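Local coordinates for diaminopimelate decarboxylase (Aquifex aeolicus, PDB 2P3E), which probably catalyses the pyridoxal 5'-phosphate-dependent decarboxylation of meso-diaminopimelate to L-lysine, the closing step of lysine biosynthesis by the diaminopimelate pathway, at residues Leu18-Gly22 / Val23-Glu27; Leu278-Gly281 / Arg282-Gly286; Asn314-Ile317 / Arg318-Ile321. All blocks are in the same frame, centred on the assembly; numbering follows the deposited sequence.

Interaction 1: residues Leu18-Gly22 / Val23-Glu27; sequences LFIEG and VSLKE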
ATOM      1  N   LEU B  18       9.755 -28.372  -0.065  1.00 22.31           N
ATOM      2  CA  LEU B  18       9.440 -27.588   1.133  1.00 21.53           C
ATOM      3  C   LEU B  18       8.040 -27.919   1.654  1.00 20.92           C
ATOM      4  O   LEU B  18       7.072 -27.959   0.888  1.00 20.59           O
ATOM      5  CB  LEU B  18       9.599 -26.072   0.865  1.00 21.34           C
ATOM      6  CG  LEU B  18       9.560 -25.148   2.099  1.00 21.26           C
ATOM      7  CD1 LEU B  18      10.760 -25.352   3.011  1.00 19.73           C
ATOM      8  CD2 LEU B  18       9.467 -23.675   1.678  1.00 20.87           C
ATOM      9  N   PHE B  19       7.958 -28.169   2.957  1.00 20.85           N
ATOM     10  CA  PHE B  19       6.711 -28.470   3.652  1.00 20.90           C
ATOM     11  C   PHE B  19       6.517 -27.487   4.821  1.00 20.44           C
ATOM     12  O   PHE B  19       7.492 -27.035   5.420  1.00 19.91           O
ATOM     13  CB  PHE B  19       6.724 -29.902   4.216  1.00 21.38           C
ATOM     14  CG  PHE B  19       6.442 -30.985   3.192  1.00 20.49           C
ATOM     15  CD1 PHE B  19       5.204 -31.601   3.141  1.00 21.82           C
ATOM     16  CD2 PHE B  19       7.422 -31.400   2.302  1.00 21.78           C
ATOM     17  CE1 PHE B  19       4.937 -32.611   2.198  1.00 22.06           C
ATOM     18  CE2 PHE B  19       7.168 -32.408   1.344  1.00 21.24           C
ATOM     19  CZ  PHE B  19       5.928 -33.007   1.297  1.00 21.37           C
ATOM     20  N   ILE B  20       5.260 -27.206   5.153  1.00 20.26           N
ATOM     21  CA  ILE B  20       4.906 -26.480   6.383  1.00 20.61           C
ATOM     22  C   ILE B  20       3.799 -27.242   7.085  1.00 20.44           C
ATOM     23  O   ILE B  20       2.775 -27.543   6.478  1.00 21.41           O
ATOM     24  CB  ILE B  20       4.471 -24.999   6.092  1.00 20.78           C
ATOM     25  CG1 ILE B  20       4.259 -24.225   7.407  1.00 20.79           C
ATOM     26  CG2 ILE B  20       3.234 -24.945   5.171  1.00 19.80           C
ATOM     27  CD1 ILE B  20       4.049 -22.740   7.218  1.00 21.97           C
ATOM     28  N   GLU B  21       4.009 -27.566   8.359  1.00 20.88           N
ATOM     29  CA  GLU B  21       3.094 -28.439   9.111  1.00 21.36           C
ATOM     30  C   GLU B  21       2.640 -29.697   8.327  1.00 21.14           C
ATOM     31  O   GLU B  21       1.452 -30.053   8.320  1.00 21.76           O
ATOM     32  CB  GLU B  21       1.876 -27.650   9.637  1.00 21.64           C
ATOM     33  CG  GLU B  21       2.238 -26.628  10.709  1.00 22.03           C
ATOM     34  CD  GLU B  21       1.143 -26.436  11.723  1.00 21.89           C
ATOM     35  OE1 GLU B  21       0.555 -27.452  12.161  1.00 21.81           O
ATOM     36  OE2 GLU B  21       0.871 -25.270  12.085  1.00 21.37           O
ATOM     37  N   GLY B  22       3.588 -30.349   7.666  1.00 21.09           N
ATOM     38  CA  GLY B  22       3.315 -31.578   6.908  1.00 20.74           C
ATOM     39  C   GLY B  22       2.531 -31.381   5.618  1.00 21.04           C
ATOM     40  O   GLY B  22       1.976 -32.340   5.080  1.00 20.95           O
ATOM     41  N   VAL B  23       2.438 -30.134   5.139  1.00 20.53           N
ATOM     42  CA  VAL B  23       1.767 -29.852   3.870  1.00 19.66           C
ATOM     43  C   VAL B  23       2.765 -29.253   2.877  1.00 19.37           C
ATOM     44  O   VAL B  23       3.472 -28.293   3.189  1.00 19.00           O
ATOM     45  CB  VAL B  23       0.526 -28.917   4.029  1.00 20.30           C
ATOM     46  CG1 VAL B  23      -0.173 -28.707   2.680  1.00 19.39           C
ATOM     47  CG2 VAL B  23      -0.459 -29.486   5.037  1.00 19.15           C
ATOM     48  N   SER B  24       2.820 -29.838   1.684  1.00 18.58           N
ATOM     49  CA  SER B  24       3.762 -29.430   0.644  1.00 18.58           C
ATOM     50  C   SER B  24       3.362 -28.041   0.137  1.00 17.84           C
ATOM     51  O   SER B  24       2.215 -27.825  -0.220  1.00 16.90           O
ATOM     52  CB  SER B  24       3.697 -30.438  -0.510  1.00 18.19           C
ATOM     53  OG  SER B  24       4.212 -29.892  -1.695  1.00 21.12           O
ATOM     54  N   LEU B  25       4.317 -27.114   0.103  1.00 18.15           N
ATOM     55  CA  LEU B  25       4.080 -25.795  -0.475  1.00 18.21           C
ATOM     56  C   LEU B  25       3.838 -25.849  -1.971  1.00 18.20           C
ATOM     57  O   LEU B  25       3.067 -25.062  -2.505  1.00 17.64           O
ATOM     58  CB  LEU B  25       5.228 -24.829  -0.132  1.00 17.83           C
ATOM     59  CG  LEU B  25       5.062 -24.437   1.350  1.00 19.32           C
ATOM     60  CD1 LEU B  25       6.296 -23.823   1.841  1.00 21.64           C
ATOM     61  CD2 LEU B  25       3.841 -23.508   1.603  1.00 16.79           C
ATOM     62  N   LYS B  26       4.492 -26.783  -2.657  1.00 19.00           N
ATOM     63  CA  LYS B  26       4.226 -26.948  -4.088  1.00 19.17           C
ATOM     64  C   LYS B  26       2.780 -27.378  -4.364  1.00 18.52           C
ATOM     65  O   LYS B  26       2.131 -26.838  -5.261  1.00 17.34           O
ATOM     66  CB  LYS B  26       5.230 -27.901  -4.746  1.00 20.51           C
ATOM     67  CG  LYS B  26       5.023 -28.036  -6.250  1.00 22.29           C
ATOM     68  CD  LYS B  26       6.184 -28.786  -6.891  1.00 28.74           C
ATOM     69  CE  LYS B  26       6.050 -28.799  -8.399  1.00 32.81           C
ATOM     70  NZ  LYS B  26       7.029 -29.769  -9.012  1.00 35.95           N
ATOM     71  N   GLU B  27       2.265 -28.331  -3.588  1.00 18.27           N
ATOM     72  CA  GLU B  27       0.862 -28.707  -3.735  1.00 18.88           C
ATOM     73  C   GLU B  27      -0.095 -27.546  -3.442  1.00 17.76           C
ATOM     74  O   GLU B  27      -1.058 -27.338  -4.168  1.00 17.34           O
ATOM     75  CB  GLU B  27       0.488 -29.912  -2.869  1.00 19.15           C
ATOM     76  CG  GLU B  27      -0.898 -30.524  -3.255  1.00 23.05           C
ATOM     77  CD  GLU B  27      -0.938 -31.145  -4.682  1.00 28.73           C
ATOM     78  OE1 GLU B  27      -0.002 -31.886  -5.081  1.00 31.12           O
ATOM     79  OE2 GLU B  27      -1.916 -30.888  -5.414  1.00 32.48           O
TER
HETATM   80  O   HOH W   1       6.840 -28.545  -1.781  1.00 23.81           O
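Val23 pairs with Ile20 at the end of a tight hairpin. Ile20 N donates to Val23 O at 2.9 Å. In the return bond Val23 N reaches Ile20 O, also at 2.9 Å. CB of Val23 rests 3.6 Å from Ile20 O.

Leu25 N extends the ladder to Leu18 O at 3.0 Å. The side chains of Leu18 and Leu25 lie side by side and point the same way. Leu25 CD2 meets Ile20 CG2 at 3.9 Å. Leu25 then packs on Val38, Ile290 and Ile292.

On the other face, the Phe19 ring lies over Ser24. Its CG is anti to the carbonyl carbon (chi1 -79°), which sets Ser24 CB 4.0 Å from the ring centroid in a CH-pi contact. Arg14 makes a cation-pi contact with the same ring. With an alanine here the aromatic face is gone, which is likely to leave Ser24 CB without its cover and the Arg14 charge without its mate.

Ser24 OG accepts from Glu27 N at 3.1 Å and is the N-cap of helix 25-32. The whole is a beta hairpin with a two-residue type I' turn, leading directly into a capped helix.

Interaction 2: residues Leu278-Gly281 / Arg282-Gly286; sequences LEPG and RSIMG
Gly281 O is gripped by two backbone N-H groups of the next turn. Met285 N lies 3.0 Å from Gly281 O and comes in nearly along the C=O axis, with an N-H...O angle of 163°. Ile284 N lies 3.1 Å from Gly281 O, but it sits above the carbonyl plane and its bond is more bent, at 146°. Gly286 N to Arg282 O, at 2.8 Å, is a further i+4 bond.

Gly281 leads into this helix. A CB there would clash with Arg282 N.

Pro280 covers the side of the turn. Its CG meets Ile284 CD1 at 3.7 Å, the two side chains lying aslant. Ile284 CG1 is anti to the carbonyl carbon (chi1 -69°) and extends CD1 to the proline ring. Pro280 CB also touches Ser283 OG at 3.5 Å, and that hydroxyl is hydrogen-bonded to Tyr51 OH. Ile44 and Leu76 pack on Ile284.

Arg282 points away from the loop. Its chain bends at chi3, and its guanidinium bonds to Tyr249 and Ser207. By similarity, Glu279 to Arg282 bind pyridoxal 5'-phosphate, and Arg282 also binds substrate. The first backbone N-H groups of the helix, before Ile284, would probably favour an anion, consistent with a place for the phosphate. The Arg282 side chain, reaching away from them, is consistent with holding a substrate carboxylate.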
ATOM      1  N   LEU B 278       0.376  -6.693  27.731  1.00 14.71           N
ATOM      2  CA  LEU B 278       1.344  -6.700  26.628  1.00 15.43           C
ATOM      3  C   LEU B 278       0.581  -6.692  25.310  1.00 15.26           C
ATOM      4  O   LEU B 278      -0.527  -7.231  25.237  1.00 15.66           O
ATOM      5  CB  LEU B 278       2.243  -7.943  26.670  1.00 15.14           C
ATOM      6  CG  LEU B 278       3.170  -8.199  27.868  1.00 19.42           C
ATOM      7  CD1 LEU B 278       4.075  -9.379  27.545  1.00 22.12           C
ATOM      8  CD2 LEU B 278       4.018  -7.024  28.079  1.00 22.11           C
ATOM      9  N   GLU B 279       1.186  -6.115  24.272  1.00 15.22           N
ATOM     10  CA  GLU B 279       0.531  -5.961  22.963  1.00 14.95           C
ATOM     11  C   GLU B 279       1.320  -6.547  21.769  1.00 14.88           C
ATOM     12  O   GLU B 279       1.585  -5.833  20.803  1.00 15.11           O
ATOM     13  CB  GLU B 279       0.248  -4.479  22.705  1.00 15.81           C
ATOM     14  CG  GLU B 279      -0.529  -3.801  23.834  1.00 16.00           C
ATOM     15  CD  GLU B 279      -0.655  -2.303  23.646  1.00 16.70           C
ATOM     16  OE1 GLU B 279       0.304  -1.662  23.149  1.00 17.84           O
ATOM     17  OE2 GLU B 279      -1.709  -1.765  24.024  1.00 18.69           O
ATOM     18  N   PRO B 280       1.652  -7.856  21.801  1.00 13.98           N
ATOM     19  CA  PRO B 280       2.499  -8.348  20.712  1.00 13.72           C
ATOM     20  C   PRO B 280       1.726  -8.461  19.386  1.00 13.38           C
ATOM     21  O   PRO B 280       0.570  -8.904  19.388  1.00 13.13           O
ATOM     22  CB  PRO B 280       2.907  -9.743  21.193  1.00 12.95           C
ATOM     23  CG  PRO B 280       1.779 -10.179  22.059  1.00 13.11           C
ATOM     24  CD  PRO B 280       1.299  -8.934  22.749  1.00 13.92           C
ATOM     25  N   GLY B 281       2.365  -8.068  18.281  1.00 12.73           N
ATOM     26  CA  GLY B 281       1.802  -8.302  16.938  1.00 13.06           C
ATOM     27  C   GLY B 281       2.748  -9.153  16.111  1.00 13.43           C
ATOM     28  O   GLY B 281       2.515 -10.353  15.897  1.00 13.25           O
ATOM     29  N   ARG B 282       3.831  -8.520  15.660  1.00 13.48           N
ATOM     30  CA  ARG B 282       4.866  -9.156  14.837  1.00 13.49           C
ATOM     31  C   ARG B 282       5.431 -10.455  15.451  1.00 13.91           C
ATOM     32  O   ARG B 282       5.676 -11.424  14.721  1.00 13.14           O
ATOM     33  CB  ARG B 282       6.030  -8.183  14.628  1.00 13.35           C
ATOM     34  CG  ARG B 282       6.976  -8.537  13.476  1.00 13.18           C
ATOM     35  CD  ARG B 282       8.256  -7.684  13.535  1.00 13.95           C
ATOM     36  NE  ARG B 282       7.974  -6.242  13.641  1.00 13.88           N
ATOM     37  CZ  ARG B 282       7.858  -5.404  12.609  1.00 15.07           C
ATOM     38  NH1 ARG B 282       7.978  -5.834  11.349  1.00 15.09           N
ATOM     39  NH2 ARG B 282       7.602  -4.124  12.840  1.00 15.75           N
ATOM     40  N   SER B 283       5.680 -10.463  16.771  1.00 14.63           N
ATOM     41  CA  SER B 283       6.272 -11.649  17.419  1.00 15.74           C
ATOM     42  C   SER B 283       5.341 -12.864  17.467  1.00 16.71           C
ATOM     43  O   SER B 283       5.797 -13.991  17.744  1.00 18.81           O
ATOM     44  CB  SER B 283       6.835 -11.348  18.825  1.00 15.60           C
ATOM     45  OG  SER B 283       5.858 -10.764  19.663  1.00 16.68           O
ATOM     46  N   ILE B 284       4.055 -12.666  17.219  1.00 15.36           N
ATOM     47  CA  ILE B 284       3.138 -13.809  17.086  1.00 15.84           C
ATOM     48  C   ILE B 284       2.942 -14.173  15.617  1.00 15.51           C
ATOM     49  O   ILE B 284       3.014 -15.349  15.247  1.00 16.41           O
ATOM     50  CB  ILE B 284       1.765 -13.531  17.774  1.00 15.60           C
ATOM     51  CG1 ILE B 284       1.934 -13.482  19.305  1.00 15.41           C
ATOM     52  CG2 ILE B 284       0.697 -14.565  17.340  1.00 16.16           C
ATOM     53  CD1 ILE B 284       0.641 -13.059  20.040  1.00 15.24           C
ATOM     54  N   MET B 285       2.739 -13.167  14.770  1.00 14.88           N
ATOM     55  CA  MET B 285       2.340 -13.413  13.383  1.00 15.09           C
ATOM     56  C   MET B 285       3.468 -13.492  12.350  1.00 14.97           C
ATOM     57  O   MET B 285       3.326 -14.165  11.327  1.00 15.16           O
ATOM     58  CB  MET B 285       1.345 -12.330  12.933  1.00 14.96           C
ATOM     59  CG  MET B 285      -0.072 -12.514  13.472  1.00 16.34           C
ATOM     60  SD  MET B 285      -0.778 -14.182  13.183  1.00 18.14           S
ATOM     61  CE  MET B 285      -0.565 -14.356  11.433  1.00 21.82           C
ATOM     62  N   GLY B 286       4.566 -12.788  12.604  1.00 15.28           N
ATOM     63  CA  GLY B 286       5.597 -12.519  11.575  1.00 14.30           C
ATOM     64  C   GLY B 286       6.112 -13.764  10.886  1.00 14.95           C
ATOM     65  O   GLY B 286       5.980 -13.908   9.669  1.00 13.65           O
TER

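Interaction 3: residues Asn314-Ile317 / Arg318-Ile321; sequences NDLI and RPSI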
ATOM      1  N   ASN B 314       2.701  -4.945  -4.205  1.00 14.99           N
ATOM      2  CA  ASN B 314       1.258  -5.002  -3.978  1.00 15.39           C
ATOM      3  C   ASN B 314       0.869  -6.092  -2.993  1.00 14.75           C
ATOM      4  O   ASN B 314      -0.184  -5.994  -2.353  1.00 14.85           O
ATOM      5  CB  ASN B 314       0.518  -5.255  -5.303  1.00 15.23           C
ATOM      6  CG  ASN B 314       0.934  -6.572  -5.973  1.00 16.80           C
ATOM      7  OD1 ASN B 314       2.112  -6.805  -6.284  1.00 18.63           O
ATOM      8  ND2 ASN B 314      -0.041  -7.430  -6.215  1.00 16.68           N
ATOM      9  N   ASP B 315       1.705  -7.129  -2.899  1.00 13.91           N
ATOM     10  CA  ASP B 315       1.467  -8.288  -2.010  1.00 14.14           C
ATOM     11  C   ASP B 315       2.250  -8.167  -0.712  1.00 13.77           C
ATOM     12  O   ASP B 315       1.722  -8.451   0.368  1.00 13.76           O
ATOM     13  CB  ASP B 315       1.851  -9.597  -2.715  1.00 14.05           C
ATOM     14  CG  ASP B 315       1.012  -9.857  -3.966  1.00 15.52           C
ATOM     15  OD1 ASP B 315      -0.220 -10.071  -3.842  1.00 14.50           O
ATOM     16  OD2 ASP B 315       1.592  -9.851  -5.074  1.00 15.53           O
ATOM     17  N   LEU B 316       3.516  -7.750  -0.826  1.00 13.83           N
ATOM     18  CA  LEU B 316       4.397  -7.586   0.330  1.00 13.71           C
ATOM     19  C   LEU B 316       5.228  -6.357   0.074  1.00 13.95           C
ATOM     20  O   LEU B 316       6.093  -6.350  -0.813  1.00 13.36           O
ATOM     21  CB  LEU B 316       5.314  -8.815   0.517  1.00 13.49           C
ATOM     22  CG  LEU B 316       6.367  -8.769   1.649  1.00 14.03           C
ATOM     23  CD1 LEU B 316       5.753  -8.531   3.026  1.00 12.16           C
ATOM     24  CD2 LEU B 316       7.221 -10.049   1.667  1.00 13.07           C
ATOM     25  N   ILE B 317       4.945  -5.307   0.835  1.00 13.61           N
ATOM     26  CA  ILE B 317       5.507  -3.991   0.531  1.00 14.91           C
ATOM     27  C   ILE B 317       6.830  -3.709   1.258  1.00 14.68           C
ATOM     28  O   ILE B 317       7.524  -2.755   0.929  1.00 15.19           O
ATOM     29  CB  ILE B 317       4.460  -2.884   0.847  1.00 14.70           C
ATOM     30  CG1 ILE B 317       4.730  -1.615   0.010  1.00 15.84           C
ATOM     31  CG2 ILE B 317       4.381  -2.629   2.371  1.00 14.73           C
ATOM     32  CD1 ILE B 317       3.529  -0.598   0.041  1.00 17.38           C
ATOM     33  N   ARG B 318       7.173  -4.527   2.257  1.00 15.12           N
ATOM     34  CA  ARG B 318       8.276  -4.189   3.170  1.00 15.32           C
ATOM     35  C   ARG B 318       9.644  -4.002   2.457  1.00 15.28           C
ATOM     36  O   ARG B 318      10.343  -3.022   2.749  1.00 15.15           O
ATOM     37  CB  ARG B 318       8.359  -5.189   4.333  1.00 15.57           C
ATOM     38  CG  ARG B 318       7.058  -5.275   5.174  1.00 16.57           C
ATOM     39  CD  ARG B 318       7.246  -6.109   6.446  1.00 15.58           C
ATOM     40  NE  ARG B 318       8.073  -5.405   7.423  1.00 18.00           N
ATOM     41  CZ  ARG B 318       9.328  -5.730   7.737  1.00 19.07           C
ATOM     42  NH1 ARG B 318       9.931  -6.767   7.166  1.00 17.51           N
ATOM     43  NH2 ARG B 318       9.981  -5.019   8.642  1.00 19.75           N
ATOM     44  N   PRO B 319      10.047  -4.940   1.556  1.00 15.72           N
ATOM     45  CA  PRO B 319      11.314  -4.722   0.828  1.00 16.23           C
ATOM     46  C   PRO B 319      11.342  -3.376   0.082  1.00 17.05           C
ATOM     47  O   PRO B 319      12.289  -2.606   0.253  1.00 17.55           O
ATOM     48  CB  PRO B 319      11.359  -5.894  -0.153  1.00 15.73           C
ATOM     49  CG  PRO B 319      10.601  -6.982   0.571  1.00 15.85           C
ATOM     50  CD  PRO B 319       9.455  -6.247   1.196  1.00 16.14           C
ATOM     51  N   SER B 320      10.288  -3.089  -0.675  1.00 17.25           N
ATOM     52  CA  SER B 320      10.201  -1.876  -1.495  1.00 18.86           C
ATOM     53  C   SER B 320      10.306  -0.589  -0.683  1.00 19.09           C
ATOM     54  O   SER B 320      11.102   0.296  -1.014  1.00 19.15           O
ATOM     55  CB  SER B 320       8.887  -1.863  -2.288  1.00 18.79           C
ATOM     56  OG  SER B 320       8.821  -0.710  -3.118  1.00 22.34           O
ATOM     57  N   ILE B 321       9.520  -0.484   0.388  1.00 19.09           N
ATOM     58  CA  ILE B 321       9.435   0.785   1.109  1.00 19.91           C
ATOM     59  C   ILE B 321      10.383   0.935   2.295  1.00 20.49           C
ATOM     60  O   ILE B 321      10.652   2.071   2.718  1.00 20.17           O
ATOM     61  CB  ILE B 321       7.962   1.167   1.499  1.00 19.66           C
ATOM     62  CG1 ILE B 321       7.418   0.229   2.578  1.00 18.71           C
ATOM     63  CG2 ILE B 321       7.082   1.210   0.231  1.00 19.75           C
ATOM     64  CD1 ILE B 321       6.082   0.675   3.184  1.00 19.91           C
TER
HETATM   65  O   HOH W   2       8.209  -4.928  -1.767  1.00 13.57           O
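Ile317 and Ile321 form the tight part of this helix start. Ile317 CG1 meets Ile321 CG2 at 3.7 Å, and Ile317 CG2 meets Ile321 CD1 at 3.8 Å. CG1 of Ile321 takes the crowded position between backbone N and carbonyl carbon (chi1 69°), which lays it 3.4 Å from Ile317 O. That oxygen accepts from Ile321 N at 3.1 Å. Both isoleucines also pack on their own counterparts, Ile317 and Ile321 of the second subunit.

The Leu316 side is looser. Its CG stands 4.0 Å from Pro319 CD, with the two side chains at about a right angle. CD1 of Leu316 only brushes Arg318 CG. Here a water bridges the backbone: it donates to Leu316 O at 2.7 Å and accepts from Ser320 N at 3.0 Å. Ser320 OG is hydrogen-bonded to Gly351 O.

Pro319 has no N-H to offer at this helix start, and Arg318 N is buried without a partner in the model. The Arg318 side chain leads away from the turn, packs against Tyr249 and lies close to the like-charged Arg282. Two arginines so near each other are consistent with a site for an anion, and with the substrate binding inferred for Arg318 by similarity.

From the N terminus the three contacts follow in series; none nests in or crosses another. Interaction 1 comes first and closes the tight turn between strands 17-20 and 23-24, seating the hairpin and helix 25-32 against the mixed sheet. Interaction 2 turns the chain from barrel strand 275-278 into helix 282-285, just ahead of long strand 289-301 of that mixed sheet. Interaction 3 turns the loop after strand 304-309 into helix 318-322 at the subunit interface. Interactions 2 and 3 meet at Arg282 NH1 and Arg318 NH2, like charges 3.5 Å apart, consistent with a substrate carboxylate site inferred by similarity. Interaction 1 touches neither, its centre lying about 24 Å from both of theirs.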